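Acetamidase (Bacillus halodurans, PDB 2II1) binds calcium ions and probably hydrolyses carbon-nitrogen bonds, other than peptide bonds, in linear amides. Local coordinates at residues D36-Q41 with V89-P94; L80-G85 with I161-T166; R213-P218 with T224-I229; Y272-V277 with T282-L287. All blocks are in the same frame, centred on the assembly; numbering follows the deposited sequence.

Contact 1 of 4, residues D36-Q41 with V89-P94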
loop_
_atom_site.group_PDB
_atom_site.type_symbol
_atom_site.label_atom_id
_atom_site.label_comp_id
_atom_site.label_asym_id
_atom_site.label_seq_id
_atom_site.Cartn_x
_atom_site.Cartn_y
_atom_site.Cartn_z
ATOM N N ASP A 36 26.191 6.817 1.203
ATOM C CA ASP A 36 25.002 6.242 1.867
ATOM C C ASP A 36 24.389 7.337 2.714
ATOM O O ASP A 36 25.015 8.398 2.847
ATOM C CB ASP A 36 25.302 4.953 2.667
ATOM C CG ASP A 36 26.078 5.178 3.974
ATOM O OD1 ASP A 36 26.110 6.294 4.520
ATOM O OD2 ASP A 36 26.652 4.194 4.494
ATOM N N CYS A 37 23.183 7.133 3.259
ATOM C CA CYS A 37 22.515 8.269 3.929
ATOM C C CYS A 37 23.106 8.630 5.285
ATOM O O CYS A 37 22.658 9.585 5.909
ATOM C CB CYS A 37 20.971 8.174 3.958
ATOM S SG CYS A 37 20.239 6.973 4.978
ATOM N N PHE A 38 24.119 7.889 5.724
ATOM C CA PHE A 38 24.945 8.313 6.862
ATOM C C PHE A 38 26.228 9.021 6.444
ATOM O O PHE A 38 27.081 9.280 7.306
ATOM C CB PHE A 38 25.313 7.114 7.740
ATOM C CG PHE A 38 24.153 6.262 8.074
ATOM C CD1 PHE A 38 23.172 6.731 8.949
ATOM C CD2 PHE A 38 24.003 5.005 7.479
ATOM C CE1 PHE A 38 22.060 5.963 9.256
ATOM C CE2 PHE A 38 22.887 4.206 7.781
ATOM C CZ PHE A 38 21.916 4.682 8.678
ATOM N N SER A 39 26.363 9.341 5.150
ATOM C CA SER A 39 27.642 9.818 4.581
ATOM C C SER A 39 28.774 8.830 4.878
ATOM O O SER A 39 29.910 9.223 5.148
ATOM C CB SER A 39 28.011 11.223 5.105
ATOM O OG SER A 39 27.427 12.275 4.349
ATOM N N ASP A 40 28.447 7.544 4.839
ATOM C CA ASP A 40 29.422 6.450 4.979
ATOM C C ASP A 40 30.103 6.394 6.387
ATOM O O ASP A 40 31.207 5.826 6.566
ATOM C CB ASP A 40 30.440 6.516 3.812
ATOM C CG ASP A 40 29.767 6.517 2.416
ATOM O OD1 ASP A 40 28.676 5.929 2.227
ATOM O OD2 ASP A 40 30.349 7.105 1.480
ATOM N N GLN A 41 29.418 6.966 7.387
ATOM C CA GLN A 41 29.961 7.089 8.740
ATOM C C GLN A 41 29.941 5.795 9.539
ATOM O O GLN A 41 30.784 5.598 10.417
ATOM C CB GLN A 41 29.211 8.159 9.521
ATOM C CG GLN A 41 29.499 9.553 9.013
ATOM C CD GLN A 41 28.820 10.601 9.835
ATOM O OE1 GLN A 41 29.292 10.929 10.911
ATOM N NE2 GLN A 41 27.695 11.115 9.349
ATOM N N VAL A 89 23.949 -1.301 5.234
ATOM C CA VAL A 89 23.854 -1.044 6.685
ATOM C C VAL A 89 22.392 -0.695 7.075
ATOM O O VAL A 89 21.668 0.029 6.352
ATOM C CB VAL A 89 24.815 0.110 7.163
ATOM C CG1 VAL A 89 24.720 0.337 8.665
ATOM C CG2 VAL A 89 26.271 -0.171 6.792
HETATM N N MSE A 90 21.960 -1.264 8.197
HETATM C CA MSE A 90 20.706 -0.903 8.820
HETATM C C MSE A 90 20.932 -0.584 10.298
HETATM O O MSE A 90 21.815 -1.163 10.959
HETATM C CB MSE A 90 19.673 -2.034 8.710
HETATM C CG MSE A 90 19.245 -2.387 7.293
HETATM SE SE MSE A 90 17.704 -3.622 7.249
HETATM C CE MSE A 90 16.367 -2.308 7.528
ATOM N N THR A 91 20.095 0.335 10.782
ATOM C CA THR A 91 20.049 0.756 12.160
ATOM C C THR A 91 18.607 0.633 12.736
ATOM O O THR A 91 17.649 1.183 12.175
ATOM C CB THR A 91 20.552 2.231 12.306
ATOM O OG1 THR A 91 19.601 3.127 11.727
ATOM C CG2 THR A 91 21.894 2.425 11.639
ATOM N N ALA A 92 18.479 -0.114 13.839
ATOM C CA ALA A 92 17.267 -0.131 14.670
ATOM C C ALA A 92 17.508 0.740 15.908
ATOM O O ALA A 92 18.421 0.444 16.679
ATOM C CB ALA A 92 16.918 -1.567 15.094
ATOM N N ALA A 93 16.693 1.797 16.081
ATOM C CA ALA A 93 16.812 2.768 17.204
ATOM C C ALA A 93 15.491 2.933 17.949
ATOM O O ALA A 93 14.517 3.394 17.356
ATOM C CB ALA A 93 17.269 4.139 16.690
ATOM N N PRO A 94 15.451 2.561 19.238
ATOM C CA PRO A 94 14.322 2.912 20.102
ATOM C C PRO A 94 13.979 4.399 19.963
ATOM O O PRO A 94 14.886 5.222 19.824
ATOM C CB PRO A 94 14.857 2.584 21.490
ATOM C CG PRO A 94 15.796 1.489 21.256
ATOM C CD PRO A 94 16.451 1.765 19.969
#
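Phe38 reaches out of a type I turn (Asp36 to Ser39) followed by a type I' turn (Phe38 to Gln41) and lays the far end of its ring against Thr91 and Val89 on strand 87-92. Its CB leaves the backbone toward that strand, and chi1 of -48° sets CG anti to the carbonyl carbon, which carries the ring away from the turns. CE2 comes within 4.4 Å of Val89 CG1. CZ, at the tip, meets the methyl CG2 of Thr91 at 3.7 Å; the methyls of Thr91 and Val89 both come at the ring obliquely.

Behind the ring the turns are held by their own polar groups. Asp36 N donates to Asp40 OD1 (2.8 Å), and Asp40 N returns a bond to Asp36 OD1 (2.7 Å), each oxygen being met from above its carboxylate plane. Phe38 O is gripped from opposite faces of its plane by Gln41 N and by Gln41 NE2, the latter at 2.8 Å.

The ring also packs on Leu49 and on the calcium ligand Glu198, so this apolar contact borders the metal site. Strand 87-92 pairs on with strand 107-114, and Met90 and Ala92 meet Met263 of the second subunit.

Contact 2 of 4, residues L80-G85 with I161-T166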
loop_
_atom_site.group_PDB
_atom_site.type_symbol
_atom_site.label_atom_id
_atom_site.label_comp_id
_atom_site.label_asym_id
_atom_site.label_seq_id
_atom_site.Cartn_x
_atom_site.Cartn_y
_atom_site.Cartn_z
ATOM N N LEU A 80 18.475 4.539 -15.875
ATOM C CA LEU A 80 19.027 3.523 -16.765
ATOM C C LEU A 80 19.692 2.410 -15.940
ATOM O O LEU A 80 19.571 1.229 -16.273
ATOM C CB LEU A 80 20.007 4.170 -17.767
ATOM C CG LEU A 80 19.438 5.308 -18.639
ATOM C CD1 LEU A 80 20.511 5.904 -19.569
ATOM C CD2 LEU A 80 18.260 4.792 -19.455
ATOM N N ASP A 81 20.354 2.776 -14.836
ATOM C CA ASP A 81 21.122 1.790 -14.040
ATOM C C ASP A 81 21.428 2.286 -12.646
ATOM O O ASP A 81 21.629 3.461 -12.456
ATOM C CB ASP A 81 22.447 1.465 -14.742
ATOM C CG ASP A 81 23.236 0.360 -14.046
ATOM O OD1 ASP A 81 22.906 -0.831 -14.236
ATOM O OD2 ASP A 81 24.209 0.683 -13.329
ATOM N N ILE A 82 21.468 1.377 -11.670
ATOM C CA ILE A 82 21.932 1.718 -10.315
ATOM C C ILE A 82 22.925 0.636 -9.919
ATOM O O ILE A 82 22.603 -0.558 -9.977
ATOM C CB ILE A 82 20.802 1.758 -9.264
ATOM C CG1 ILE A 82 19.666 2.668 -9.699
ATOM C CG2 ILE A 82 21.346 2.203 -7.901
ATOM C CD1 ILE A 82 18.592 2.895 -8.626
ATOM N N LYS A 83 24.140 1.051 -9.577
ATOM C CA LYS A 83 25.194 0.131 -9.123
ATOM C C LYS A 83 25.423 0.412 -7.657
ATOM O O LYS A 83 25.631 1.543 -7.309
ATOM C CB LYS A 83 26.501 0.367 -9.867
ATOM C CG LYS A 83 26.881 -0.756 -10.816
ATOM N N VAL A 84 25.420 -0.606 -6.806
ATOM C CA VAL A 84 25.647 -0.365 -5.384
ATOM C C VAL A 84 26.981 -0.939 -4.962
ATOM O O VAL A 84 27.599 -1.715 -5.706
ATOM C CB VAL A 84 24.481 -0.889 -4.480
ATOM C CG1 VAL A 84 23.175 -0.151 -4.823
ATOM C CG2 VAL A 84 24.322 -2.417 -4.566
ATOM N N GLY A 85 27.436 -0.509 -3.786
ATOM C CA GLY A 85 28.629 -1.053 -3.149
ATOM C C GLY A 85 28.496 -2.501 -2.683
ATOM O O GLY A 85 27.479 -3.146 -2.892
ATOM N N ILE A 161 11.088 3.664 -7.595
ATOM C CA ILE A 161 12.165 4.490 -8.173
ATOM C C ILE A 161 13.428 3.645 -8.280
ATOM O O ILE A 161 14.293 3.661 -7.399
ATOM C CB ILE A 161 12.385 5.797 -7.388
ATOM C CG1 ILE A 161 11.083 6.593 -7.307
ATOM C CG2 ILE A 161 13.460 6.691 -8.056
ATOM C CD1 ILE A 161 11.255 7.989 -6.688
ATOM N N LYS A 162 13.488 2.904 -9.383
ATOM C CA LYS A 162 14.408 1.788 -9.571
ATOM C C LYS A 162 14.767 1.732 -11.030
ATOM O O LYS A 162 14.223 2.472 -11.815
ATOM C CB LYS A 162 13.786 0.461 -9.123
ATOM C CG LYS A 162 12.634 -0.014 -9.938
ATOM C CD LYS A 162 11.857 -1.072 -9.172
ATOM C CE LYS A 162 10.713 -1.623 -10.006
ATOM N NZ LYS A 162 11.110 -2.002 -11.391
ATOM N N PRO A 163 15.702 0.854 -11.403
ATOM C CA PRO A 163 16.099 0.860 -12.796
ATOM C C PRO A 163 14.926 0.566 -13.724
ATOM O O PRO A 163 14.083 -0.318 -13.425
ATOM C CB PRO A 163 17.176 -0.234 -12.860
ATOM C CG PRO A 163 17.665 -0.364 -11.510
ATOM C CD PRO A 163 16.441 -0.164 -10.641
ATOM N N GLY A 164 14.863 1.321 -14.824
ATOM C CA GLY A 164 13.808 1.160 -15.851
ATOM C C GLY A 164 12.555 2.002 -15.591
ATOM O O GLY A 164 11.612 2.013 -16.402
ATOM N N THR A 165 12.552 2.702 -14.459
ATOM C CA THR A 165 11.484 3.638 -14.092
ATOM C C THR A 165 11.835 5.038 -14.619
ATOM O O THR A 165 13.017 5.432 -14.631
ATOM C CB THR A 165 11.270 3.645 -12.532
ATOM O OG1 THR A 165 10.762 2.376 -12.086
ATOM C CG2 THR A 165 10.311 4.751 -12.078
ATOM N N THR A 166 10.825 5.748 -15.123
ATOM C CA THR A 166 10.926 7.173 -15.423
ATOM C C THR A 166 10.294 7.979 -14.288
ATOM O O THR A 166 9.165 7.702 -13.927
ATOM C CB THR A 166 10.179 7.499 -16.722
ATOM O OG1 THR A 166 10.765 6.736 -17.782
ATOM C CG2 THR A 166 10.276 8.915 -17.063
#
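Ile82 meets Pro163 where a type II beta turn, Lys162 to Thr165, rests against a bulged strand of the large mixed sheet. The close part is small and wholly apolar. Ile82 points toward the turn, and with chi1 at -53° its CG1 branch stands beside the backbone N, where it crosses the proline ring at about a right angle and touches Pro163 CG at 4.1 Å. Further along the same branch, CD1 comes within 4.4 Å of Lys162 CA. Pro130 and Ile132 also pack on Ile82, which is buried, while Pro163 is partly exposed.

Toward solvent the contact thins out. Leu80 starts its side chain away from the turn and is exposed; its nearest approach is through the carbonyl oxygen, 4.4 Å from Pro163 CB. A classic beta bulge, in which Leu80 and Asp81 both face Thr204 on strand 201-210, lies at this end. Gly164, exposed as well, takes the turn round with a positive phi of 89°. The Lys162 side chain sets out away from the strand. Thr165 OG1 ties the end of the turn back to Asp160 O, and Thr165 N closes it on Lys162 O at 3.1 Å.

Contact 3 of 4, residues R213-P218 with T224-I229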
loop_
_atom_site.group_PDB
_atom_site.type_symbol
_atom_site.label_atom_id
_atom_site.label_comp_id
_atom_site.label_asym_id
_atom_site.label_seq_id
_atom_site.Cartn_x
_atom_site.Cartn_y
_atom_site.Cartn_z
ATOM N N ARG A 213 3.830 20.719 -18.198
ATOM C CA ARG A 213 3.602 19.934 -17.018
ATOM C C ARG A 213 2.232 19.279 -17.064
ATOM O O ARG A 213 1.244 19.847 -16.624
ATOM C CB ARG A 213 3.731 20.822 -15.809
ATOM C CG ARG A 213 4.017 20.056 -14.598
ATOM C CD ARG A 213 4.163 20.967 -13.439
ATOM N NE ARG A 213 5.424 21.684 -13.465
ATOM C CZ ARG A 213 5.806 22.536 -12.524
ATOM N NH1 ARG A 213 5.032 22.745 -11.481
ATOM N NH2 ARG A 213 6.961 23.173 -12.614
HETATM N N MSE A 214 2.198 18.053 -17.560
HETATM C CA MSE A 214 0.952 17.349 -17.884
HETATM C C MSE A 214 0.192 16.717 -16.710
HETATM O O MSE A 214 -1.021 16.507 -16.787
HETATM C CB MSE A 214 1.283 16.251 -18.890
HETATM C CG MSE A 214 0.131 15.837 -19.771
HETATM SE SE MSE A 214 0.445 14.040 -20.426
HETATM C CE MSE A 214 2.480 14.109 -20.589
ATOM N N PHE A 215 0.902 16.381 -15.639
ATOM C CA PHE A 215 0.269 15.805 -14.442
ATOM C C PHE A 215 0.845 16.384 -13.141
ATOM O O PHE A 215 1.895 17.056 -13.159
ATOM C CB PHE A 215 0.362 14.260 -14.436
ATOM C CG PHE A 215 1.513 13.702 -15.227
ATOM C CD1 PHE A 215 2.811 13.804 -14.761
ATOM C CD2 PHE A 215 1.287 13.054 -16.419
ATOM C CE1 PHE A 215 3.868 13.275 -15.491
ATOM C CE2 PHE A 215 2.320 12.534 -17.149
ATOM C CZ PHE A 215 3.625 12.649 -16.685
ATOM N N PRO A 216 0.169 16.123 -12.009
ATOM C CA PRO A 216 0.693 16.565 -10.717
ATOM C C PRO A 216 1.936 15.765 -10.369
ATOM O O PRO A 216 2.030 14.590 -10.710
ATOM C CB PRO A 216 -0.448 16.262 -9.743
ATOM C CG PRO A 216 -1.637 15.994 -10.596
ATOM C CD PRO A 216 -1.105 15.405 -11.840
ATOM N N LEU A 217 2.886 16.420 -9.720
ATOM C CA LEU A 217 4.211 15.870 -9.514
ATOM C C LEU A 217 4.449 15.775 -7.982
ATOM O O LEU A 217 3.846 16.509 -7.248
ATOM C CB LEU A 217 5.231 16.812 -10.166
ATOM C CG LEU A 217 5.127 17.047 -11.663
ATOM C CD1 LEU A 217 6.169 18.058 -12.185
ATOM C CD2 LEU A 217 5.339 15.728 -12.318
ATOM N N PRO A 218 5.364 14.892 -7.512
ATOM C CA PRO A 218 6.128 13.966 -8.323
ATOM C C PRO A 218 5.286 12.863 -8.903
ATOM O O PRO A 218 4.185 12.579 -8.413
ATOM C CB PRO A 218 7.189 13.426 -7.342
ATOM C CG PRO A 218 7.216 14.447 -6.217
ATOM C CD PRO A 218 5.800 14.854 -6.104
ATOM N N THR A 224 4.885 -0.969 -16.557
ATOM C CA THR A 224 3.481 -1.409 -16.589
ATOM C C THR A 224 2.466 -0.440 -15.986
ATOM O O THR A 224 1.268 -0.545 -16.276
ATOM C CB THR A 224 3.328 -2.743 -15.837
ATOM O OG1 THR A 224 3.971 -2.642 -14.568
ATOM C CG2 THR A 224 3.960 -3.871 -16.625
ATOM N N HIS A 225 2.935 0.472 -15.146
ATOM C CA HIS A 225 2.061 1.382 -14.387
ATOM C C HIS A 225 2.543 2.810 -14.408
ATOM O O HIS A 225 3.711 3.081 -14.632
ATOM C CB HIS A 225 1.940 0.941 -12.936
ATOM C CG HIS A 225 1.147 -0.301 -12.764
ATOM N ND1 HIS A 225 1.689 -1.540 -12.987
ATOM C CD2 HIS A 225 -0.151 -0.508 -12.432
ATOM C CE1 HIS A 225 0.767 -2.464 -12.787
ATOM N NE2 HIS A 225 -0.357 -1.862 -12.455
ATOM N N PHE A 226 1.603 3.709 -14.166
ATOM C CA PHE A 226 1.883 5.108 -13.940
ATOM C C PHE A 226 1.416 5.398 -12.508
ATOM O O PHE A 226 0.417 4.841 -12.045
ATOM C CB PHE A 226 1.133 5.970 -14.968
ATOM C CG PHE A 226 1.241 7.428 -14.703
ATOM C CD1 PHE A 226 2.390 8.118 -15.049
ATOM C CD2 PHE A 226 0.231 8.098 -14.040
ATOM C CE1 PHE A 226 2.511 9.444 -14.733
ATOM C CE2 PHE A 226 0.352 9.431 -13.750
ATOM C CZ PHE A 226 1.474 10.095 -14.088
HETATM N N MSE A 227 2.172 6.211 -11.783
HETATM C CA MSE A 227 1.807 6.529 -10.402
HETATM C C MSE A 227 1.995 7.960 -10.056
HETATM O O MSE A 227 3.018 8.546 -10.382
HETATM C CB MSE A 227 2.680 5.749 -9.430
HETATM C CG MSE A 227 2.894 4.342 -9.850
HETATM SE SE MSE A 227 3.884 3.417 -8.472
HETATM C CE MSE A 227 4.350 1.879 -9.608
ATOM N N THR A 228 1.015 8.487 -9.330
ATOM C CA THR A 228 1.093 9.796 -8.712
ATOM C C THR A 228 1.561 9.668 -7.249
ATOM O O THR A 228 1.114 8.807 -6.507
ATOM C CB THR A 228 -0.244 10.586 -8.839
ATOM O OG1 THR A 228 -1.346 9.819 -8.328
ATOM C CG2 THR A 228 -0.502 10.936 -10.333
ATOM N N ILE A 229 2.492 10.527 -6.877
ATOM C CA ILE A 229 3.087 10.573 -5.540
ATOM C C ILE A 229 2.696 11.861 -4.760
ATOM O O ILE A 229 2.737 12.995 -5.289
ATOM C CB ILE A 229 4.623 10.485 -5.652
ATOM C CG1 ILE A 229 5.027 9.208 -6.380
ATOM C CG2 ILE A 229 5.250 10.462 -4.274
ATOM C CD1 ILE A 229 6.453 9.185 -6.827
HETATM O O HOH W 1 2.628 15.567 -5.010
#
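Phe226 drives the CE1-CZ edge of its ring into one face of Phe215, with CZ 3.7 Å above the plane and over its centre. This is an edge-to-face pair, centroids 4.8 Å apart and planes at 54°. Phe226 extends its ring by placing CG anti to the backbone N (chi1 173°).

At the other end the backbone takes over. Ile229 N donates to Pro218 O at 3.1 Å, tilted 30° from the carbonyl plane. A water gives one hydrogen to Leu217 O (2.7 Å) and the other to Ile229 O (2.6 Å). The peptide before Pro218 is cis.

Further out, Tyr168 and Phe249 make edge-to-face pairs with Phe215, and Phe292 does so with Phe226. A leucine in place of Phe215 would probably leave the Phe226 edge without the aromatic face it points into and break up this cluster. The loop after strand 201-210 leads through Pro218 into strand 219-221, which pairs with 225-232; helix 235-253 covers Phe226 and Thr228, whose OG1 bonds Ala242 O. The ring pair is apolar, with ring hydrogens directed at a pi face, whereas the water bridges two carbonyl acceptors that cannot bond each other.

Contact 4 of 4, residues Y272-V277 with T282-L287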
loop_
_atom_site.group_PDB
_atom_site.type_symbol
_atom_site.label_atom_id
_atom_site.label_comp_id
_atom_site.label_asym_id
_atom_site.label_seq_id
_atom_site.Cartn_x
_atom_site.Cartn_y
_atom_site.Cartn_z
ATOM N N TYR A 272 -0.929 2.819 -2.705
ATOM C CA TYR A 272 0.223 2.230 -2.037
ATOM C C TYR A 272 0.913 3.234 -1.121
ATOM O O TYR A 272 0.809 4.447 -1.297
ATOM C CB TYR A 272 1.263 1.765 -3.061
ATOM C CG TYR A 272 0.846 0.625 -3.974
ATOM C CD1 TYR A 272 0.509 -0.633 -3.447
ATOM C CD2 TYR A 272 0.802 0.793 -5.355
ATOM C CE1 TYR A 272 0.139 -1.682 -4.268
ATOM C CE2 TYR A 272 0.444 -0.260 -6.190
ATOM C CZ TYR A 272 0.109 -1.488 -5.636
ATOM O OH TYR A 272 -0.236 -2.520 -6.456
ATOM N N VAL A 273 1.659 2.671 -0.185
ATOM C CA VAL A 273 2.423 3.381 0.817
ATOM C C VAL A 273 3.890 3.335 0.419
ATOM O O VAL A 273 4.415 2.263 0.102
ATOM C CB VAL A 273 2.248 2.691 2.195
ATOM C CG1 VAL A 273 3.337 3.094 3.161
ATOM C CG2 VAL A 273 0.841 2.952 2.779
ATOM N N SER A 274 4.555 4.488 0.439
ATOM C CA SER A 274 5.978 4.546 0.135
ATOM C C SER A 274 6.791 4.360 1.401
ATOM O O SER A 274 7.592 3.440 1.480
ATOM C CB SER A 274 6.374 5.861 -0.556
ATOM O OG SER A 274 5.950 5.865 -1.913
ATOM N N GLN A 275 6.594 5.261 2.363
ATOM C CA GLN A 275 7.315 5.242 3.631
ATOM C C GLN A 275 6.423 5.898 4.657
ATOM O O GLN A 275 5.673 6.806 4.287
ATOM C CB GLN A 275 8.654 6.014 3.531
ATOM C CG GLN A 275 8.580 7.488 3.057
ATOM C CD GLN A 275 8.186 8.478 4.171
ATOM O OE1 GLN A 275 8.263 8.154 5.368
ATOM N NE2 GLN A 275 7.757 9.680 3.776
ATOM N N ILE A 276 6.529 5.495 5.928
ATOM C CA ILE A 276 5.787 6.149 7.032
ATOM C C ILE A 276 6.664 6.706 8.149
ATOM O O ILE A 276 6.179 6.985 9.275
ATOM C CB ILE A 276 4.696 5.209 7.627
ATOM C CG1 ILE A 276 5.308 3.967 8.279
ATOM C CG2 ILE A 276 3.735 4.775 6.543
ATOM C CD1 ILE A 276 4.327 3.163 9.113
ATOM N N VAL A 277 7.946 6.903 7.845
ATOM C CA VAL A 277 8.950 7.160 8.898
ATOM C C VAL A 277 9.631 8.537 8.827
ATOM O O VAL A 277 10.331 8.903 9.752
ATOM C CB VAL A 277 10.042 6.057 8.907
ATOM C CG1 VAL A 277 9.420 4.721 9.254
ATOM C CG2 VAL A 277 10.748 6.011 7.586
ATOM N N THR A 282 4.760 9.456 2.791
ATOM C CA THR A 282 4.588 9.463 1.333
ATOM C C THR A 282 3.749 8.271 0.904
ATOM O O THR A 282 3.941 7.182 1.402
ATOM C CB THR A 282 5.926 9.409 0.622
ATOM O OG1 THR A 282 6.728 10.505 1.060
ATOM C CG2 THR A 282 5.747 9.471 -0.910
ATOM N N ALA A 283 2.832 8.511 -0.027
ATOM C CA ALA A 283 1.902 7.523 -0.581
ATOM C C ALA A 283 1.900 7.685 -2.080
ATOM O O ALA A 283 2.304 8.753 -2.594
ATOM C CB ALA A 283 0.503 7.742 -0.033
ATOM N N ARG A 284 1.497 6.631 -2.792
ATOM C CA ARG A 284 1.327 6.713 -4.264
ATOM C C ARG A 284 0.100 5.993 -4.759
ATOM O O ARG A 284 -0.234 4.917 -4.269
ATOM C CB ARG A 284 2.565 6.236 -5.065
ATOM C CG ARG A 284 3.035 4.831 -4.821
ATOM C CD ARG A 284 4.533 4.697 -5.108
ATOM N NE ARG A 284 4.927 3.282 -5.157
ATOM C CZ ARG A 284 5.134 2.511 -4.093
ATOM N NH1 ARG A 284 5.005 2.994 -2.874
ATOM N NH2 ARG A 284 5.458 1.233 -4.239
ATOM N N PHE A 285 -0.576 6.596 -5.735
ATOM C CA PHE A 285 -1.662 5.910 -6.430
ATOM C C PHE A 285 -1.169 5.454 -7.784
ATOM O O PHE A 285 -0.679 6.277 -8.572
ATOM C CB PHE A 285 -2.907 6.790 -6.631
ATOM C CG PHE A 285 -4.136 5.977 -6.900
ATOM C CD1 PHE A 285 -4.414 5.501 -8.165
ATOM C CD2 PHE A 285 -4.940 5.590 -5.852
ATOM C CE1 PHE A 285 -5.509 4.676 -8.378
ATOM C CE2 PHE A 285 -6.027 4.808 -6.060
ATOM C CZ PHE A 285 -6.324 4.354 -7.341
ATOM N N SER A 286 -1.391 4.164 -8.060
ATOM C CA SER A 286 -0.881 3.486 -9.232
ATOM C C SER A 286 -2.022 2.916 -10.101
ATOM O O SER A 286 -2.940 2.231 -9.590
ATOM C CB SER A 286 0.058 2.368 -8.802
ATOM O OG SER A 286 0.468 1.569 -9.876
ATOM N N LEU A 287 -1.962 3.216 -11.404
ATOM C CA LEU A 287 -2.883 2.639 -12.375
ATOM C C LEU A 287 -2.125 2.096 -13.618
ATOM O O LEU A 287 -1.201 2.745 -14.106
ATOM C CB LEU A 287 -3.905 3.690 -12.773
ATOM C CG LEU A 287 -5.051 3.268 -13.684
ATOM C CD1 LEU A 287 -6.091 2.333 -12.963
ATOM C CD2 LEU A 287 -5.699 4.510 -14.262
#
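Arg284 lays its guanidinium face over the CB of Tyr272, which sits 3.9 Å from the plane and toward the rim. Chi1 of 58° puts Arg284 CG between the backbone N and the carbonyl carbon, and from there the chain runs extended to NE across the neighbouring strand. NH1 makes two weak bonds, to Val273 O at the guanidinium edge (3.1 Å) and, obliquely, to Ser274 OG, which also bonds Thr158 OG1. The charge is met beyond the hairpin, where NH2 forms salt bridges with Asp160 and Asp189.

The Tyr272 ring turns its edge to Ser286, CE2 lying 3.7 Å from Ser286 CB. In the backbone, Tyr272 and Arg284 form an antiparallel hydrogen-bonded pair: Tyr272 N reaches Arg284 O (2.7 Å) nearly along the C=O axis.

A classic beta bulge then sets both Ser274 and Gln275 opposite Thr282. Ser274 N donates to Thr282 O at 2.9 Å, and Ser274 CB packs on Thr282 CG2. Gln275 bends at chi2 (81°), bringing NE2 to Thr282 OG1, which also bonds Ser231 OG, at 3.0 Å in its own amide plane; Leu280 O also accepts from NE2, while OE1 takes Val277 N at 2.8 Å. Cutting Gln275 back to alanine is likely to cost Val277 N and Thr282 OG1 these mates and set the hairpin loop freer to move beside the calcium ligand Asp157.

Strand 281-288 continues the sheet to strand 225-232. Val273 and Phe285 face helix 235-253, and Tyr272 and Val273 pack on their counterparts in the second subunit.

In the fold
Contacts 3 and 4 are buried and share the large mixed sheet: strands 225-232 and 281-288 are neighbours in it, and Thr228 N lies 2.9 Å from Phe285 O, a probable hydrogen bond. Contact 4 is a polar, backbone-paired hairpin at an edge strand of that sheet within the chain, whereas contact 3 combines an edge-to-face ring pair with one backbone bond and a water. Contact 2, on strand 74-84 of the same sheet, is apolar and partly open to solvent. Contact 1, buried too, sets a loop against a strand of a separate antiparallel sheet, its centre about 30 Å from that of contact 3. Contacts 1 and 4 both reach the second subunit and lie near calcium ligands, Glu198 and Asp157 respectively.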